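Local structure of N-acetylmuramoyl-L-alanine amidase (Mycolicibacterium smegmatis, 7AGM) at residues A[114-119]-A[188-193]; A[147-152]-A[205-210]; A[138-143]-A[160-165]; A[15-20]-A[50-55]. The protein is a zinc-dependent amidase that probably hydrolyses the amide bond joining N-acetylmuramic acid to the L-alanine of the stem peptide in peptidoglycan. All blocks are in the same frame, centred on the assembly; numbering follows the deposited sequence. Where two conformers were deposited one is given.

Contact 1 of 4, residues A[114-119]-A[188-193]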
loop_
_atom_site.group_PDB
_atom_site.type_symbol
_atom_site.label_atom_id
_atom_site.label_comp_id
_atom_site.label_asym_id
_atom_site.label_seq_id
_atom_site.Cartn_x
_atom_site.Cartn_y
_atom_site.Cartn_z
ATOM N N THR A 114 -8.697 18.608 8.320
ATOM C CA THR A 114 -9.921 18.148 8.967
ATOM C C THR A 114 -10.411 16.806 8.436
ATOM O O THR A 114 -11.336 16.231 9.019
ATOM C CB THR A 114 -11.046 19.183 8.819
ATOM O OG1 THR A 114 -11.289 19.439 7.430
ATOM C CG2 THR A 114 -10.675 20.490 9.520
ATOM N N GLY A 115 -9.830 16.299 7.355
ATOM C CA GLY A 115 -10.226 15.020 6.793
ATOM C C GLY A 115 -9.322 13.913 7.307
ATOM O O GLY A 115 -8.112 14.090 7.416
ATOM N N ARG A 116 -9.925 12.771 7.624
ATOM C CA ARG A 116 -9.167 11.632 8.120
ATOM C C ARG A 116 -9.727 10.354 7.527
ATOM O O ARG A 116 -10.787 10.344 6.890
ATOM C CB ARG A 116 -9.196 11.544 9.651
ATOM C CG ARG A 116 -10.503 10.999 10.226
ATOM C CD ARG A 116 -10.348 10.545 11.677
ATOM N NE ARG A 116 -9.399 9.444 11.796
ATOM C CZ ARG A 116 -9.536 8.404 12.619
ATOM N NH1 ARG A 116 -10.595 8.297 13.412
ATOM N NH2 ARG A 116 -8.606 7.461 12.643
ATOM N N GLY A 117 -8.996 9.267 7.729
ATOM C CA GLY A 117 -9.458 7.953 7.335
ATOM C C GLY A 117 -8.666 7.387 6.168
ATOM O O GLY A 117 -7.773 8.024 5.607
ATOM N N PHE A 118 -9.013 6.150 5.818
ATOM C CA PHE A 118 -8.272 5.369 4.829
ATOM C C PHE A 118 -8.929 5.429 3.450
ATOM O O PHE A 118 -10.135 5.659 3.309
ATOM C CB PHE A 118 -8.163 3.896 5.263
ATOM C CG PHE A 118 -9.450 3.121 5.106
ATOM C CD1 PHE A 118 -9.789 2.539 3.883
ATOM C CD2 PHE A 118 -10.333 2.988 6.169
ATOM C CE1 PHE A 118 -10.985 1.848 3.731
ATOM C CE2 PHE A 118 -11.532 2.293 6.021
ATOM C CZ PHE A 118 -11.853 1.720 4.792
ATOM N N HIS A 119 -8.124 5.177 2.421
ATOM C CA HIS A 119 -8.688 4.831 1.123
ATOM C C HIS A 119 -7.813 3.794 0.435
ATOM O O HIS A 119 -6.592 3.754 0.626
ATOM C CB HIS A 119 -9.085 6.055 0.250
ATOM C CG HIS A 119 -7.952 6.956 -0.141
ATOM N ND1 HIS A 119 -7.234 7.704 0.770
ATOM C CD2 HIS A 119 -7.461 7.286 -1.361
ATOM C CE1 HIS A 119 -6.326 8.422 0.132
ATOM N NE2 HIS A 119 -6.444 8.188 -1.164
ATOM N N ASN A 188 -3.798 15.231 9.456
ATOM C CA ASN A 188 -4.931 15.206 10.375
ATOM C C ASN A 188 -4.450 14.865 11.788
ATOM O O ASN A 188 -3.596 13.990 11.954
ATOM C CB ASN A 188 -5.951 14.162 9.922
ATOM C CG ASN A 188 -7.046 13.942 10.942
ATOM O OD1 ASN A 188 -6.997 12.995 11.723
ATOM N ND2 ASN A 188 -8.045 14.817 10.941
ATOM N N PRO A 189 -4.976 15.531 12.826
ATOM C CA PRO A 189 -4.484 15.255 14.190
ATOM C C PRO A 189 -4.703 13.831 14.678
ATOM O O PRO A 189 -3.852 13.308 15.415
ATOM C CB PRO A 189 -5.227 16.287 15.052
ATOM C CG PRO A 189 -5.512 17.417 14.120
ATOM C CD PRO A 189 -5.771 16.770 12.763
ATOM N N VAL A 190 -5.819 13.188 14.319
ATOM C CA VAL A 190 -6.055 11.823 14.783
ATOM C C VAL A 190 -5.142 10.846 14.050
ATOM O O VAL A 190 -4.425 10.048 14.670
ATOM C CB VAL A 190 -7.532 11.420 14.623
ATOM C CG1 VAL A 190 -7.734 10.009 15.148
ATOM C CG2 VAL A 190 -8.461 12.409 15.326
ATOM N N ASP A 191 -5.161 10.884 12.713
ATOM C CA ASP A 191 -4.367 9.923 11.950
ATOM C C ASP A 191 -2.879 10.088 12.241
ATOM O O ASP A 191 -2.158 9.096 12.398
ATOM C CB ASP A 191 -4.631 10.065 10.446
ATOM C CG ASP A 191 -6.009 9.573 10.019
ATOM O OD1 ASP A 191 -6.743 8.973 10.830
ATOM O OD2 ASP A 191 -6.340 9.785 8.835
ATOM N N SER A 192 -2.395 11.333 12.303
ATOM C CA SER A 192 -0.981 11.538 12.602
ATOM C C SER A 192 -0.607 10.982 13.972
ATOM O O SER A 192 0.448 10.354 14.116
ATOM C CB SER A 192 -0.600 13.013 12.475
ATOM O OG SER A 192 -1.268 13.800 13.434
ATOM N N ALA A 193 -1.451 11.196 14.990
ATOM C CA ALA A 193 -1.155 10.635 16.308
ATOM C C ALA A 193 -1.117 9.115 16.271
ATOM O O ALA A 193 -0.241 8.498 16.887
ATOM C CB ALA A 193 -2.165 11.116 17.347
#
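The irregular backbone of 114-119 runs past the start of helix 189-196, and its nearest pair, T114 and N188, lies 6.0 Å apart between CA atoms. R116 CG sits between the backbone N and the carbonyl carbon (chi1 77°), and a bend at chi3 places NE. R116 and D191 form a salt bridge in which two hydrogen bonds hold one oxygen, side-on: R116 NE meets D191 OD1 at 2.9 Å from above the carboxylate plane, and R116 NH2 meets D191 OD1 at 3.0 Å nearly along its C-O axis. OD1 lies in the guanidinium plane, which is turned 64° from the carboxylate. V190 CG1 lies 3.5 Å above the guanidinium plane, over its centre. The other oxygen, D191 OD2, accepts from G117 N on its syn lone pair at 2.9 Å, nearly straight (171°), and also from N185 N. N188 is the N-cap: its OD1 accepts from D191 N at 3.0 Å and weakly from V190 N, while its ND2 is bound to P113 O. With two donors on each oxygen and a place in the first helical turn, the buried D191 carboxylate is probably kept ionised.

Contact 2 of 4, residues A[147-152]-A[205-210]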
loop_
_atom_site.group_PDB
_atom_site.type_symbol
_atom_site.label_atom_id
_atom_site.label_comp_id
_atom_site.label_asym_id
_atom_site.label_seq_id
_atom_site.Cartn_x
_atom_site.Cartn_y
_atom_site.Cartn_z
ATOM N N ALA A 147 -12.466 -0.988 7.403
ATOM C CA ALA A 147 -13.645 -0.374 8.005
ATOM C C ALA A 147 -14.190 -1.195 9.167
ATOM O O ALA A 147 -14.683 -0.625 10.150
ATOM C CB ALA A 147 -14.722 -0.160 6.941
ATOM N N ALA A 148 -14.098 -2.526 9.084
ATOM C CA ALA A 148 -14.567 -3.367 10.179
ATOM C C ALA A 148 -13.728 -3.156 11.426
ATOM O O ALA A 148 -14.228 -3.327 12.544
ATOM C CB ALA A 148 -14.543 -4.841 9.767
ATOM N N SER A 149 -12.465 -2.770 11.251
ATOM C CA SER A 149 -11.535 -2.516 12.343
ATOM C C SER A 149 -11.756 -1.161 13.006
ATOM O O SER A 149 -11.020 -0.823 13.940
ATOM C CB SER A 149 -10.092 -2.629 11.837
ATOM O OG SER A 149 -9.830 -3.907 11.268
ATOM N N GLY A 150 -12.739 -0.383 12.555
ATOM C CA GLY A 150 -13.057 0.887 13.172
ATOM C C GLY A 150 -12.307 2.070 12.609
ATOM O O GLY A 150 -12.548 3.201 13.050
ATOM N N ILE A 151 -11.407 1.852 11.656
ATOM C CA ILE A 151 -10.723 2.947 10.976
ATOM C C ILE A 151 -11.723 3.536 9.989
ATOM O O ILE A 151 -12.225 2.807 9.126
ATOM C CB ILE A 151 -9.465 2.450 10.252
ATOM C CG1 ILE A 151 -8.547 1.707 11.221
ATOM C CG2 ILE A 151 -8.741 3.613 9.582
ATOM C CD1 ILE A 151 -7.536 0.836 10.518
ATOM N N PRO A 152 -12.045 4.823 10.065
ATOM C CA PRO A 152 -13.088 5.363 9.189
ATOM C C PRO A 152 -12.598 5.435 7.754
ATOM O O PRO A 152 -11.424 5.727 7.505
ATOM C CB PRO A 152 -13.334 6.769 9.757
ATOM C CG PRO A 152 -12.055 7.137 10.410
ATOM C CD PRO A 152 -11.484 5.853 10.964
ATOM N N ALA A 205 -1.601 -2.288 10.830
ATOM C CA ALA A 205 -1.077 -3.551 10.318
ATOM C C ALA A 205 -2.067 -4.691 10.514
ATOM O O ALA A 205 -2.285 -5.491 9.595
ATOM C CB ALA A 205 0.262 -3.885 10.982
ATOM N N ASP A 206 -2.692 -4.769 11.696
ATOM C CA ASP A 206 -3.638 -5.848 11.970
ATOM C C ASP A 206 -4.798 -5.814 10.985
ATOM O O ASP A 206 -5.253 -6.861 10.515
ATOM C CB ASP A 206 -4.180 -5.729 13.397
ATOM C CG ASP A 206 -3.155 -6.072 14.458
ATOM O OD1 ASP A 206 -2.124 -6.696 14.142
ATOM O OD2 ASP A 206 -3.403 -5.722 15.628
ATOM N N ALA A 207 -5.294 -4.615 10.671
ATOM C CA ALA A 207 -6.402 -4.490 9.727
ATOM C C ALA A 207 -5.967 -4.866 8.317
ATOM O O ALA A 207 -6.701 -5.551 7.590
ATOM C CB ALA A 207 -6.928 -3.054 9.760
ATOM N N ILE A 208 -4.779 -4.419 7.908
ATOM C CA ILE A 208 -4.267 -4.779 6.589
ATOM C C ILE A 208 -4.095 -6.292 6.470
ATOM O O ILE A 208 -4.448 -6.892 5.445
ATOM C CB ILE A 208 -2.972 -3.999 6.288
ATOM C CG1 ILE A 208 -3.291 -2.500 6.187
ATOM C CG2 ILE A 208 -2.288 -4.556 5.023
ATOM C CD1 ILE A 208 -2.054 -1.604 6.099
ATOM N N VAL A 209 -3.575 -6.934 7.523
ATOM C CA VAL A 209 -3.407 -8.386 7.513
ATOM C C VAL A 209 -4.747 -9.095 7.345
ATOM O O VAL A 209 -4.854 -10.069 6.588
ATOM C CB VAL A 209 -2.657 -8.852 8.778
ATOM C CG1 VAL A 209 -2.712 -10.363 8.905
ATOM C CG2 VAL A 209 -1.212 -8.380 8.739
ATOM N N ARG A 210 -5.791 -8.618 8.029
ATOM C CA ARG A 210 -7.114 -9.218 7.849
ATOM C C ARG A 210 -7.581 -9.090 6.405
ATOM O O ARG A 210 -8.161 -10.028 5.846
ATOM C CB ARG A 210 -8.127 -8.572 8.794
ATOM C CG ARG A 210 -7.925 -8.928 10.257
ATOM C CD ARG A 210 -8.883 -8.158 11.157
ATOM N NE ARG A 210 -10.275 -8.539 10.932
ATOM C CZ ARG A 210 -11.319 -7.954 11.514
ATOM N NH1 ARG A 210 -11.137 -6.950 12.362
ATOM N NH2 ARG A 210 -12.549 -8.374 11.245
#
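In the conformer given, one of two deposited, S149 turns its OG anti to its own carbonyl carbon (chi1 -58°), and I151 extends CD1 at the end of its chain (chi2 162°); both groups bear on A207 of helix 198-219. In that conformer S149 OG stands 3.4 Å from A207 CB, and S149 CB follows at 3.8 Å from the same methyl. The small A207 side chain lets the two backbones come close: the CA atoms of S149 and A207 are 6.1 Å apart. I151 CD1 meets A207 CB at 4.0 Å, making this methyl the common apolar surface of the contact. One turn on, a bend at chi3 (66°) turns R210 NE aside, and the guanidinium ends near A148 and S149. R210 NH1 lies 3.5 Å from S149 OG, and R210 NH2 is 4.3 Å from A148 CB; the guanidinium is oblique to both. S149 OG is hydrogen-bonded to Q145 O in the last turn of helix 134-148. Beyond the segments, A207 also touches L146, and I151 packs on L146 and F118, which continue the apolar side; K203 and Y204 are neighbours of I151 in helix 198-219, while the R210 side is exposed. G150, with positive phi, ends helix 134-148 in a Schellman motif: two bonds return to the last turn, one of them G150 N to A147 O at 3.1 Å. This Schellman C-terminus packs on helix 198-219, among the helices that flank the mixed sheet of the Amidase_3 fold.

Contact 3 of 4, residues A[138-143]-A[160-165]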
loop_
_atom_site.group_PDB
_atom_site.type_symbol
_atom_site.label_atom_id
_atom_site.label_comp_id
_atom_site.label_asym_id
_atom_site.label_seq_id
_atom_site.Cartn_x
_atom_site.Cartn_y
_atom_site.Cartn_z
ATOM N N PHE A 138 -10.086 -7.686 -4.389
ATOM C CA PHE A 138 -9.130 -7.431 -3.313
ATOM C C PHE A 138 -9.376 -6.058 -2.695
ATOM O O PHE A 138 -9.407 -5.918 -1.465
ATOM C CB PHE A 138 -7.724 -7.512 -3.912
ATOM C CG PHE A 138 -6.594 -7.583 -2.899
ATOM C CD1 PHE A 138 -6.822 -7.737 -1.527
ATOM C CD2 PHE A 138 -5.280 -7.492 -3.346
ATOM C CE1 PHE A 138 -5.745 -7.805 -0.622
ATOM C CE2 PHE A 138 -4.206 -7.544 -2.449
ATOM C CZ PHE A 138 -4.447 -7.709 -1.087
ATOM N N ALA A 139 -9.586 -5.035 -3.534
ATOM C CA ALA A 139 -9.840 -3.698 -3.007
ATOM C C ALA A 139 -11.052 -3.698 -2.082
ATOM O O ALA A 139 -11.020 -3.091 -1.006
ATOM C CB ALA A 139 -10.012 -2.694 -4.146
ATOM N N LYS A 140 -12.108 -4.419 -2.463
ATOM C CA LYS A 140 -13.314 -4.452 -1.643
ATOM C C LYS A 140 -13.075 -5.188 -0.328
ATOM O O LYS A 140 -13.510 -4.723 0.732
ATOM C CB LYS A 140 -14.462 -5.083 -2.431
ATOM C CG LYS A 140 -14.839 -4.312 -3.688
ATOM C CD LYS A 140 -16.028 -4.942 -4.400
ATOM C CE LYS A 140 -16.416 -4.137 -5.629
ATOM N NZ LYS A 140 -17.605 -4.704 -6.320
ATOM N N VAL A 141 -12.389 -6.336 -0.371
ATOM C CA VAL A 141 -12.099 -7.066 0.862
ATOM C C VAL A 141 -11.238 -6.214 1.789
ATOM O O VAL A 141 -11.475 -6.143 3.006
ATOM C CB VAL A 141 -11.416 -8.408 0.537
ATOM C CG1 VAL A 141 -10.988 -9.108 1.819
ATOM C CG2 VAL A 141 -12.327 -9.316 -0.306
ATOM N N MET A 142 -10.226 -5.551 1.228
ATOM C CA MET A 142 -9.345 -4.712 2.036
ATOM C C MET A 142 -10.111 -3.547 2.654
ATOM O O MET A 142 -9.991 -3.270 3.855
ATOM C CB MET A 142 -8.197 -4.199 1.172
ATOM C CG MET A 142 -7.207 -3.316 1.930
ATOM S SD MET A 142 -6.274 -4.191 3.205
ATOM C CE MET A 142 -5.103 -5.100 2.199
ATOM N N ARG A 143 -10.922 -2.857 1.842
ATOM C CA ARG A 143 -11.767 -1.777 2.353
ATOM C C ARG A 143 -12.671 -2.262 3.484
ATOM O O ARG A 143 -12.797 -1.599 4.529
ATOM C CB ARG A 143 -12.611 -1.234 1.204
ATOM C CG ARG A 143 -13.495 -0.053 1.567
ATOM C CD ARG A 143 -14.946 -0.311 1.201
ATOM N NE ARG A 143 -15.628 -1.069 2.242
ATOM C CZ ARG A 143 -16.228 -0.518 3.299
ATOM N NH1 ARG A 143 -16.239 0.803 3.457
ATOM N NH2 ARG A 143 -16.823 -1.290 4.199
ATOM N N GLY A 160 -16.521 5.760 0.024
ATOM C CA GLY A 160 -16.583 4.675 0.986
ATOM C C GLY A 160 -15.254 4.012 1.258
ATOM O O GLY A 160 -15.219 2.870 1.727
ATOM N N GLY A 161 -14.149 4.692 0.974
ATOM C CA GLY A 161 -12.840 4.108 1.162
ATOM C C GLY A 161 -12.272 3.410 -0.053
ATOM O O GLY A 161 -11.201 2.806 0.056
ATOM N N LEU A 162 -12.962 3.445 -1.197
ATOM C CA LEU A 162 -12.471 2.904 -2.459
ATOM C C LEU A 162 -12.134 4.052 -3.401
ATOM O O LEU A 162 -12.836 5.069 -3.433
ATOM C CB LEU A 162 -13.526 2.005 -3.116
ATOM C CG LEU A 162 -13.743 0.649 -2.444
ATOM C CD1 LEU A 162 -14.934 -0.060 -3.079
ATOM C CD2 LEU A 162 -12.477 -0.209 -2.536
ATOM N N ASN A 163 -11.073 3.887 -4.185
ATOM C CA ASN A 163 -10.531 4.979 -4.996
ATOM C C ASN A 163 -9.931 4.398 -6.274
ATOM O O ASN A 163 -8.727 4.123 -6.354
ATOM C CB ASN A 163 -9.493 5.759 -4.184
ATOM C CG ASN A 163 -9.034 7.047 -4.850
ATOM O OD1 ASN A 163 -7.883 7.453 -4.671
ATOM N ND2 ASN A 163 -9.925 7.705 -5.590
ATOM N N PRO A 164 -10.755 4.176 -7.301
ATOM C CA PRO A 164 -10.203 3.781 -8.605
ATOM C C PRO A 164 -9.304 4.878 -9.151
ATOM O O PRO A 164 -9.654 6.062 -9.128
ATOM C CB PRO A 164 -11.452 3.582 -9.479
ATOM C CG PRO A 164 -12.534 4.385 -8.795
ATOM C CD PRO A 164 -12.221 4.316 -7.330
ATOM N N ARG A 165 -8.127 4.482 -9.639
ATOM C CA ARG A 165 -7.111 5.441 -10.050
ATOM C C ARG A 165 -6.360 4.937 -11.269
ATOM O O ARG A 165 -6.108 3.738 -11.404
ATOM C CB ARG A 165 -6.102 5.672 -8.921
ATOM C CG ARG A 165 -6.690 6.343 -7.689
ATOM C CD ARG A 165 -6.866 7.834 -7.921
ATOM N NE ARG A 165 -5.581 8.513 -7.899
ATOM C CZ ARG A 165 -5.017 9.000 -6.796
ATOM N NH1 ARG A 165 -5.637 8.879 -5.626
ATOM N NH2 ARG A 165 -3.836 9.601 -6.862
#
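R143 and L162 cross at about a right angle, the aliphatic part of the arginine passing over the leucine branch. L162 CD2 does most of the touching and fits against one turn of the helix. This methyl carbon, L162 CD2, is 3.6 Å from A139 O and 3.9 Å from A139 CB. L162 CD2 also lies 3.9 Å from R143 CB, and where the two side chains cross, L162 CG is 4.0 Å from R143 CD. Past the leucine, chi2 turns R143 CD, at -126° far from a staggered value and suggesting some strain, and chi3 turns NE; the guanidinium ends at G160, in the loop before the strand. There R143 NH1 gives a hydrogen bond of 2.9 Å to G160 O, with an N-H...O angle of 165°; the oxygen lies at the guanidinium edge, close to its plane. R143 NE and NH2 bond to residues adjoining the segments, so the guanidinium is held by more than this one bond. G161 has a positive phi and no side chain, which leaves room for R143 CG. Helix 138-143 and strand 162-165 run nearly antiparallel, at 152°. They belong to a beta-alpha-beta crossover that leaves strand 119-123 and returns as the parallel edge strand 162-165. On the sheet side of the helix, A139 packs on Y122 and V179 and M142 on V181, while the F138 ring stacks with F215 of helix 198-219.

Contact 4 of 4, residues A[15-20]-A[50-55]. With ZN (zinc ion), chain C.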
loop_
_atom_site.group_PDB
_atom_site.type_symbol
_atom_site.label_atom_id
_atom_site.label_comp_id
_atom_site.label_asym_id
_atom_site.label_seq_id
_atom_site.Cartn_x
_atom_site.Cartn_y
_atom_site.Cartn_z
ATOM N N PRO A 15 6.416 -1.011 1.158
ATOM C CA PRO A 15 6.324 0.201 1.990
ATOM C C PRO A 15 6.728 1.417 1.170
ATOM O O PRO A 15 7.864 1.519 0.698
ATOM C CB PRO A 15 7.303 -0.072 3.139
ATOM C CG PRO A 15 8.256 -1.108 2.613
ATOM C CD PRO A 15 7.563 -1.870 1.504
ATOM N N GLY A 16 5.770 2.322 0.974
ATOM C CA GLY A 16 5.972 3.418 0.041
ATOM C C GLY A 16 7.162 4.290 0.412
ATOM O O GLY A 16 7.473 4.496 1.592
ATOM N N HIS A 17 7.842 4.784 -0.628
ATOM C CA HIS A 17 8.898 5.792 -0.569
ATOM C C HIS A 17 10.211 5.217 -0.059
ATOM O O HIS A 17 10.303 4.009 0.168
ATOM C CB HIS A 17 8.428 7.042 0.182
ATOM C CG HIS A 17 7.108 7.539 -0.308
ATOM N ND1 HIS A 17 6.977 8.293 -1.455
ATOM C CD2 HIS A 17 5.852 7.338 0.157
ATOM C CE1 HIS A 17 5.698 8.555 -1.662
ATOM N NE2 HIS A 17 4.994 7.978 -0.705
ATOM N N ASN A 18 11.236 6.062 0.084
ATOM C CA ASN A 18 12.565 5.636 0.504
ATOM C C ASN A 18 12.933 6.314 1.813
ATOM O O ASN A 18 12.465 7.416 2.111
ATOM C CB ASN A 18 13.658 6.065 -0.489
ATOM C CG ASN A 18 13.350 5.701 -1.923
ATOM O OD1 ASN A 18 12.807 4.636 -2.216
ATOM N ND2 ASN A 18 13.728 6.588 -2.836
ATOM N N GLY A 19 13.825 5.667 2.568
ATOM C CA GLY A 19 14.356 6.279 3.772
ATOM C C GLY A 19 15.335 7.404 3.511
ATOM O O GLY A 19 15.618 8.191 4.419
ATOM N N ALA A 20 15.870 7.488 2.294
ATOM C CA ALA A 20 16.697 8.610 1.889
ATOM C C ALA A 20 16.558 8.784 0.386
ATOM O O ALA A 20 16.292 7.822 -0.340
ATOM C CB ALA A 20 18.163 8.398 2.269
ATOM N N TYR A 50 7.156 13.842 11.263
ATOM C CA TYR A 50 7.274 12.389 11.216
ATOM C C TYR A 50 7.004 11.948 9.782
ATOM O O TYR A 50 5.926 12.237 9.252
ATOM C CB TYR A 50 6.295 11.730 12.189
ATOM C CG TYR A 50 6.317 10.219 12.138
ATOM C CD1 TYR A 50 7.439 9.492 12.545
ATOM C CD2 TYR A 50 5.216 9.513 11.680
ATOM C CE1 TYR A 50 7.455 8.095 12.480
ATOM C CE2 TYR A 50 5.221 8.131 11.613
ATOM C CZ TYR A 50 6.336 7.426 12.017
ATOM O OH TYR A 50 6.310 6.050 11.941
ATOM N N PRO A 51 7.955 11.307 9.101
ATOM C CA PRO A 51 7.814 11.095 7.655
ATOM C C PRO A 51 7.030 9.851 7.273
ATOM O O PRO A 51 7.078 8.807 7.932
ATOM C CB PRO A 51 9.269 10.955 7.188
ATOM C CG PRO A 51 9.987 10.376 8.365
ATOM C CD PRO A 51 9.276 10.880 9.606
ATOM N N GLU A 52 6.299 9.994 6.160
ATOM C CA GLU A 52 5.568 8.872 5.583
ATOM C C GLU A 52 6.449 7.638 5.430
ATOM O O GLU A 52 6.017 6.518 5.730
ATOM C CB GLU A 52 4.983 9.265 4.227
ATOM C CG GLU A 52 4.207 8.120 3.584
ATOM C CD GLU A 52 3.657 8.469 2.221
ATOM O OE1 GLU A 52 3.815 9.633 1.794
ATOM O OE2 GLU A 52 3.074 7.575 1.565
ATOM N N HIS A 53 7.696 7.818 4.984
ATOM C CA HIS A 53 8.526 6.652 4.698
ATOM C C HIS A 53 8.795 5.816 5.946
ATOM O O HIS A 53 8.931 4.593 5.846
ATOM C CB HIS A 53 9.820 7.055 3.983
ATOM C CG HIS A 53 10.826 7.742 4.857
ATOM N ND1 HIS A 53 11.649 7.061 5.731
ATOM C CD2 HIS A 53 11.176 9.046 4.954
ATOM C CE1 HIS A 53 12.449 7.918 6.342
ATOM N NE2 HIS A 53 12.185 9.130 5.885
ATOM N N SER A 54 8.863 6.447 7.126
ATOM C CA SER A 54 9.058 5.676 8.351
ATOM C C SER A 54 7.766 5.000 8.797
ATOM O O SER A 54 7.790 3.851 9.265
ATOM C CB SER A 54 9.618 6.565 9.459
ATOM O OG SER A 54 10.892 7.069 9.086
ATOM N N PHE A 55 6.629 5.683 8.634
ATOM C CA PHE A 55 5.347 5.055 8.930
ATOM C C PHE A 55 5.134 3.815 8.071
ATOM O O PHE A 55 4.734 2.757 8.576
ATOM C CB PHE A 55 4.192 6.029 8.701
ATOM C CG PHE A 55 2.856 5.342 8.662
ATOM C CD1 PHE A 55 2.261 4.883 9.826
ATOM C CD2 PHE A 55 2.213 5.110 7.453
ATOM C CE1 PHE A 55 1.042 4.219 9.800
ATOM C CE2 PHE A 55 0.993 4.452 7.415
ATOM C CZ PHE A 55 0.398 4.007 8.582
HETATM ZN ZN ZN C . 2.909 7.732 -0.474
HETATM O O HOH W 1 2.909 9.839 -0.873
HETATM O O HOH W 2 2.540 8.211 -2.619
HETATM O O HOH W 3 1.019 8.547 -0.212
#
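E52 OE2 binds the zinc ion at 2.0 Å, and H17 NE2 holds the same ion from the other segment at 2.1 Å. These two ligand atoms therefore lie only 3.0 Å apart, brought together by the metal and not by a hydrogen bond, with the imidazole and carboxylate planes turned 67° against each other. E52 reaches the ion with an extended side chain, CG anti to the backbone N (chi1 -180°), from the first turn of helix 52-69. Its second oxygen, E52 OE1, accepts a 2.8 Å hydrogen bond from water 1, itself a zinc ligand, and T44 is a further polar partner of this glutamate. H107 and waters 2 and 3 complete a six-coordinate ion. This His-Glu-His zinc site is that of the Amidase_3 family, with H17 in the loop that follows strand 10-15 and H107 on strand 102-109. In the second shell E41 O bonds H17 ND1. Beside the metal, the H53 ring receives the loop backbone on one face: N18 O stands 3.2 Å from H53 CG, and G19 CA makes a CH-pi contact 3.8 Å from the ring centroid, offset toward the rim. H53 ND1 bonds D81 OD1, which helps to set the turn of this ring.

In the fold
All four contacts are partly buried, but contact 4 has no exposed touching residue, while contacts 1, 2 and 3 each have two. Contact 4 is organised by the metal; contact 1 is a charged and capping network at a helix start, with the D191 side chain about 13 Å from the zinc ion. Away from that site, contact 2 is methyl packing beside an exposed arginine, and contact 3 pairs a leucine with an arginine that bonds a backbone oxygen. Contacts 2 and 3 share helix 134-148, one using its end and the other its middle. F118 ties contact 1 to both, its N probably bonding P152 O and its ring packing near R143 O and G161 O. Contacts 3 and 4 lie on opposite sides of the chain's centre.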